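Long-range contact in homoaconitase large subunit (PDB 4KP2), which forms the large subunit of an iron-sulfur hydro-lyase that dehydrates (R)-homocitrate to cis-homoaconitate and rehydrates it to homoisocitrate: residues Lys190-Arg202 / Met291-Val304. Numbering follows the deposited sequence.
Sequences KDIVLRVCKEIGR and MEEQVAVPHHPDNV
D191 accepts the backbone N-H of Q294 through OD1, with 2.8 Å between OD1 and Q294 N and a nearly straight bond (173° at the hydrogen). Its CG lies anti to the carbonyl carbon (chi1 -62°), which carries this short carboxylate from the helix flank to the incoming chain; OD1 offers its anti lone pair, while OD2 takes the hydroxyl of S188. With an alanine here, the Q294 N-H is likely to lose its acceptor and the S188 hydroxyl its carboxylate partner. L194, branched and apolar, suits the buried middle: its CB meets Q294 CB at 3.9 Å, CD2 reaches A296 CB at 4.1 Å, and V304 CG1 lies beside it. R195 contributes its aliphatic stem, CG resting 3.6 Å from M291 SD as the two side chains lie alongside and run opposite ways; its NH1 forms a salt bridge with E199 OE1, the hydrogen bond within it weak. C197, a small residue facing the turn, lets the P301 carbonyl come within 4.0 Å of its CB. K198 is long enough to reach the H300–N303 type I turn, where NZ meets P301 O in a bond modelled very short and so doubtful in detail; its CG packs against V304 CG1 while CD and CE run along the backbone of P301 and D302. G201, with positive phi, is the first residue to leave helical geometry; a CB there would jam against the preceding carbonyl O, so glycine suits the place. R202 then salt-bridges D302 through NH2 and OD1, modelled unusually close and so of doubtful length, while H300 CD2 lies 3.5 Å above one guanidinium face. The axis of 190–200 passes 7.9 Å from that of 294–296, at 58°. I192, V196 and I200 pack on strand 167–180, and V295 and A296 touch strand 418–421, leaving the hairpin of 294–296 and 304–306 between this helix and a second sheet of the aconitase fold.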
loop_
_atom_site.group_PDB
_atom_site.type_symbol
_atom_site.label_atom_id
_atom_site.label_comp_id
_atom_site.label_asym_id
_atom_site.label_seq_id
_atom_site.Cartn_x
_atom_site.Cartn_y
_atom_site.Cartn_z
ATOM N N LYS A 190 -20.956 -3.636 13.844
ATOM C CA LYS A 190 -20.976 -2.345 13.168
ATOM C C LYS A 190 -22.417 -1.915 12.917
ATOM O O LYS A 190 -22.761 -0.746 13.089
ATOM C CB LYS A 190 -20.197 -2.408 11.852
ATOM C CG LYS A 190 -20.368 -1.184 10.962
ATOM C CD LYS A 190 -19.975 0.102 11.679
ATOM C CE LYS A 190 -18.473 0.194 11.890
ATOM N NZ LYS A 190 -17.739 0.282 10.595
ATOM N N ASP A 191 -23.256 -2.867 12.521
ATOM C CA ASP A 191 -24.674 -2.596 12.320
ATOM C C ASP A 191 -25.324 -2.205 13.642
ATOM O O ASP A 191 -26.248 -1.392 13.677
ATOM C CB ASP A 191 -25.383 -3.819 11.736
ATOM C CG ASP A 191 -24.853 -4.205 10.371
ATOM O OD1 ASP A 191 -25.245 -3.558 9.375
ATOM O OD2 ASP A 191 -24.051 -5.160 10.291
ATOM N N ILE A 192 -24.833 -2.791 14.728
ATOM C CA ILE A 192 -25.366 -2.519 16.056
ATOM C C ILE A 192 -24.957 -1.137 16.554
ATOM O O ILE A 192 -25.798 -0.361 17.009
ATOM C CB ILE A 192 -24.907 -3.585 17.064
ATOM C CG1 ILE A 192 -25.466 -4.952 16.673
ATOM C CG2 ILE A 192 -25.351 -3.219 18.469
ATOM C CD1 ILE A 192 -24.889 -6.099 17.464
ATOM N N VAL A 193 -23.667 -0.829 16.459
ATOM C CA VAL A 193 -23.155 0.449 16.944
ATOM C C VAL A 193 -23.673 1.615 16.100
ATOM O O VAL A 193 -23.807 2.736 16.592
ATOM C CB VAL A 193 -21.609 0.466 17.016
ATOM C CG1 VAL A 193 -20.999 0.494 15.623
ATOM C CG2 VAL A 193 -21.128 1.649 17.842
ATOM N N LEU A 194 -23.978 1.344 14.834
ATOM C CA LEU A 194 -24.575 2.354 13.970
ATOM C C LEU A 194 -26.009 2.635 14.401
ATOM O O LEU A 194 -26.507 3.745 14.237
ATOM C CB LEU A 194 -24.540 1.915 12.506
ATOM C CG LEU A 194 -23.231 2.136 11.748
ATOM C CD1 LEU A 194 -23.345 1.612 10.327
ATOM C CD2 LEU A 194 -22.860 3.610 11.749
ATOM N N ARG A 195 -26.669 1.623 14.952
ATOM C CA ARG A 195 -28.031 1.787 15.443
ATOM C C ARG A 195 -28.021 2.613 16.724
ATOM O O ARG A 195 -28.969 3.343 17.017
ATOM C CB ARG A 195 -28.677 0.428 15.702
ATOM C CG ARG A 195 -30.160 0.501 16.015
ATOM C CD ARG A 195 -30.938 1.019 14.817
ATOM N NE ARG A 195 -32.363 1.151 15.104
ATOM C CZ ARG A 195 -32.922 2.248 15.602
ATOM N NH1 ARG A 195 -32.176 3.311 15.871
ATOM N NH2 ARG A 195 -34.228 2.283 15.831
ATOM N N VAL A 196 -26.936 2.493 17.482
ATOM C CA VAL A 196 -26.782 3.222 18.734
ATOM C C VAL A 196 -26.596 4.714 18.473
ATOM O O VAL A 196 -27.089 5.555 19.228
ATOM C CB VAL A 196 -25.588 2.682 19.548
ATOM C CG1 VAL A 196 -25.415 3.465 20.839
ATOM C CG2 VAL A 196 -25.778 1.204 19.846
ATOM N N CYS A 197 -25.898 5.038 17.388
ATOM C CA CYS A 197 -25.570 6.424 17.071
ATOM C C CYS A 197 -26.783 7.255 16.648
ATOM O O CYS A 197 -26.695 8.479 16.556
ATOM C CB CYS A 197 -24.484 6.487 15.992
ATOM S SG CYS A 197 -22.894 5.753 16.459
ATOM N N LYS A 198 -27.909 6.597 16.389
ATOM C CA LYS A 198 -29.116 7.303 15.963
ATOM C C LYS A 198 -30.008 7.643 17.142
ATOM O O LYS A 198 -30.481 8.773 17.269
ATOM C CB LYS A 198 -29.912 6.471 14.960
ATOM C CG LYS A 198 -29.096 5.955 13.808
ATOM C CD LYS A 198 -28.225 7.042 13.203
ATOM C CE LYS A 198 -26.757 6.657 13.306
ATOM N NZ LYS A 198 -26.024 6.756 12.013
ATOM N N GLU A 199 -30.241 6.652 17.995
ATOM C CA GLU A 199 -31.061 6.837 19.182
ATOM C C GLU A 199 -30.435 7.895 20.079
ATOM O O GLU A 199 -31.133 8.631 20.773
ATOM C CB GLU A 199 -31.199 5.520 19.947
ATOM C CG GLU A 199 -32.630 5.161 20.318
ATOM C CD GLU A 199 -33.439 4.679 19.129
ATOM O OE1 GLU A 199 -32.828 4.325 18.098
ATOM O OE2 GLU A 199 -34.684 4.652 19.225
ATOM N N ILE A 200 -29.108 7.969 20.047
ATOM C CA ILE A 200 -28.369 8.928 20.855
ATOM C C ILE A 200 -28.097 10.220 20.090
ATOM O O ILE A 200 -28.452 11.307 20.545
ATOM C CB ILE A 200 -27.034 8.336 21.337
ATOM C CG1 ILE A 200 -27.285 7.107 22.212
ATOM C CG2 ILE A 200 -26.233 9.379 22.093
ATOM C CD1 ILE A 200 -26.028 6.515 22.810
ATOM N N GLY A 201 -27.469 10.093 18.926
ATOM C CA GLY A 201 -27.128 11.249 18.116
ATOM C C GLY A 201 -25.632 11.490 18.084
ATOM O O GLY A 201 -24.889 10.922 18.881
ATOM N N ARG A 202 -25.188 12.339 17.162
ATOM C CA ARG A 202 -23.767 12.636 17.019
ATOM C C ARG A 202 -23.270 13.566 18.122
ATOM O O ARG A 202 -22.068 13.782 18.267
ATOM C CB ARG A 202 -23.475 13.249 15.648
ATOM C CG ARG A 202 -24.252 14.522 15.352
ATOM C CD ARG A 202 -23.781 15.163 14.054
ATOM N NE ARG A 202 -24.687 16.212 13.596
ATOM C CZ ARG A 202 -25.546 16.069 12.591
ATOM N NH1 ARG A 202 -26.338 17.073 12.243
ATOM N NH2 ARG A 202 -25.614 14.924 11.928
ATOM N N MET A 291 -34.262 -6.130 13.274
ATOM C CA MET A 291 -33.588 -4.949 12.753
ATOM C C MET A 291 -32.859 -5.262 11.453
ATOM O O MET A 291 -32.210 -6.301 11.330
ATOM C CB MET A 291 -32.598 -4.407 13.784
ATOM C CG MET A 291 -31.871 -3.146 13.348
ATOM S SD MET A 291 -30.506 -2.720 14.443
ATOM C CE MET A 291 -29.421 -4.122 14.191
ATOM N N GLU A 292 -32.968 -4.359 10.484
ATOM C CA GLU A 292 -32.248 -4.501 9.225
ATOM C C GLU A 292 -30.790 -4.105 9.407
ATOM O O GLU A 292 -30.408 -3.570 10.448
ATOM C CB GLU A 292 -32.880 -3.631 8.137
ATOM C CG GLU A 292 -34.324 -3.973 7.813
ATOM C CD GLU A 292 -34.846 -3.202 6.613
ATOM O OE1 GLU A 292 -35.694 -2.305 6.803
ATOM O OE2 GLU A 292 -34.407 -3.494 5.481
ATOM N N GLU A 293 -29.977 -4.370 8.390
ATOM C CA GLU A 293 -28.580 -3.958 8.407
ATOM C C GLU A 293 -28.467 -2.449 8.211
ATOM O O GLU A 293 -29.352 -1.823 7.628
ATOM C CB GLU A 293 -27.781 -4.719 7.349
ATOM C CG GLU A 293 -27.385 -6.122 7.783
ATOM C CD GLU A 293 -27.337 -7.098 6.628
ATOM O OE1 GLU A 293 -28.416 -7.453 6.110
ATOM O OE2 GLU A 293 -26.224 -7.511 6.239
ATOM N N GLN A 294 -27.376 -1.867 8.698
ATOM C CA GLN A 294 -27.268 -0.415 8.785
ATOM C C GLN A 294 -26.165 0.182 7.907
ATOM O O GLN A 294 -25.016 -0.259 7.947
ATOM C CB GLN A 294 -27.062 0.003 10.243
ATOM C CG GLN A 294 -28.093 -0.570 11.206
ATOM C CD GLN A 294 -29.499 -0.074 10.932
ATOM O OE1 GLN A 294 -29.833 1.078 11.219
ATOM N NE2 GLN A 294 -30.335 -0.943 10.377
ATOM N N VAL A 295 -26.531 1.189 7.118
ATOM C CA VAL A 295 -25.581 1.943 6.306
ATOM C C VAL A 295 -25.729 3.451 6.528
ATOM O O VAL A 295 -26.777 4.028 6.235
ATOM C CB VAL A 295 -25.762 1.648 4.807
ATOM C CG1 VAL A 295 -24.889 2.575 3.971
ATOM C CG2 VAL A 295 -25.446 0.190 4.510
ATOM N N ALA A 296 -24.676 4.085 7.039
ATOM C CA ALA A 296 -24.707 5.518 7.324
ATOM C C ALA A 296 -24.487 6.363 6.071
ATOM O O ALA A 296 -23.553 6.124 5.307
ATOM C CB ALA A 296 -23.680 5.871 8.388
ATOM N N VAL A 297 -25.350 7.356 5.876
ATOM C CA VAL A 297 -25.289 8.215 4.698
ATOM C C VAL A 297 -24.590 9.543 5.012
ATOM O O VAL A 297 -24.537 9.956 6.172
ATOM C CB VAL A 297 -26.703 8.481 4.131
ATOM C CG1 VAL A 297 -27.433 7.167 3.898
ATOM C CG2 VAL A 297 -27.499 9.381 5.064
ATOM N N PRO A 298 -24.035 10.203 3.978
ATOM C CA PRO A 298 -23.381 11.510 4.131
ATOM C C PRO A 298 -24.281 12.544 4.803
ATOM O O PRO A 298 -25.498 12.496 4.619
ATOM C CB PRO A 298 -23.109 11.925 2.684
ATOM C CG PRO A 298 -22.936 10.649 1.965
ATOM C CD PRO A 298 -23.879 9.675 2.610
ATOM N N HIS A 299 -23.696 13.466 5.566
ATOM C CA HIS A 299 -22.250 13.516 5.772
ATOM C C HIS A 299 -21.893 13.382 7.247
ATOM O O HIS A 299 -20.942 14.002 7.720
ATOM C CB HIS A 299 -21.676 14.826 5.229
ATOM C CG HIS A 299 -21.865 15.007 3.756
ATOM N ND1 HIS A 299 -20.932 14.596 2.829
ATOM C CD2 HIS A 299 -22.879 15.560 3.048
ATOM C CE1 HIS A 299 -21.363 14.886 1.614
ATOM N NE2 HIS A 299 -22.542 15.472 1.719
ATOM N N HIS A 300 -22.662 12.578 7.973
ATOM C CA HIS A 300 -22.435 12.405 9.403
ATOM C C HIS A 300 -22.714 10.971 9.841
ATOM O O HIS A 300 -23.578 10.302 9.273
ATOM C CB HIS A 300 -23.301 13.378 10.203
ATOM C CG HIS A 300 -23.022 14.821 9.913
ATOM N ND1 HIS A 300 -23.646 15.507 8.895
ATOM C CD2 HIS A 300 -22.184 15.703 10.506
ATOM C CE1 HIS A 300 -23.205 16.754 8.873
ATOM N NE2 HIS A 300 -22.318 16.898 9.840
ATOM N N PRO A 301 -21.977 10.494 10.858
ATOM C CA PRO A 301 -22.151 9.136 11.385
ATOM C C PRO A 301 -23.524 8.916 12.013
ATOM O O PRO A 301 -23.907 7.766 12.232
ATOM C CB PRO A 301 -21.067 9.037 12.464
ATOM C CG PRO A 301 -20.055 10.058 12.085
ATOM C CD PRO A 301 -20.839 11.184 11.488
ATOM N N ASP A 302 -24.252 9.991 12.304
ATOM C CA ASP A 302 -25.575 9.856 12.909
ATOM C C ASP A 302 -26.704 9.842 11.873
ATOM O O ASP A 302 -27.815 10.299 12.144
ATOM C CB ASP A 302 -25.816 10.925 13.982
ATOM C CG ASP A 302 -26.059 12.300 13.398
ATOM O OD1 ASP A 302 -25.479 12.611 12.337
ATOM O OD2 ASP A 302 -26.836 13.072 14.003
ATOM N N ASN A 303 -26.417 9.296 10.694
ATOM C CA ASN A 303 -27.407 9.222 9.624
ATOM C C ASN A 303 -27.464 7.874 8.907
ATOM O O ASN A 303 -26.980 7.750 7.784
ATOM C CB ASN A 303 -27.154 10.322 8.590
ATOM C CG ASN A 303 -27.575 11.694 9.076
ATOM O OD1 ASN A 303 -28.518 11.828 9.853
ATOM N ND2 ASN A 303 -26.879 12.725 8.610
ATOM N N VAL A 304 -28.056 6.866 9.541
ATOM C CA VAL A 304 -28.293 5.604 8.843
ATOM C C VAL A 304 -29.771 5.296 8.617
ATOM O O VAL A 304 -30.566 5.240 9.556
ATOM C CB VAL A 304 -27.625 4.386 9.525
ATOM C CG1 VAL A 304 -27.913 4.364 10.988
ATOM C CG2 VAL A 304 -28.152 3.116 8.923
#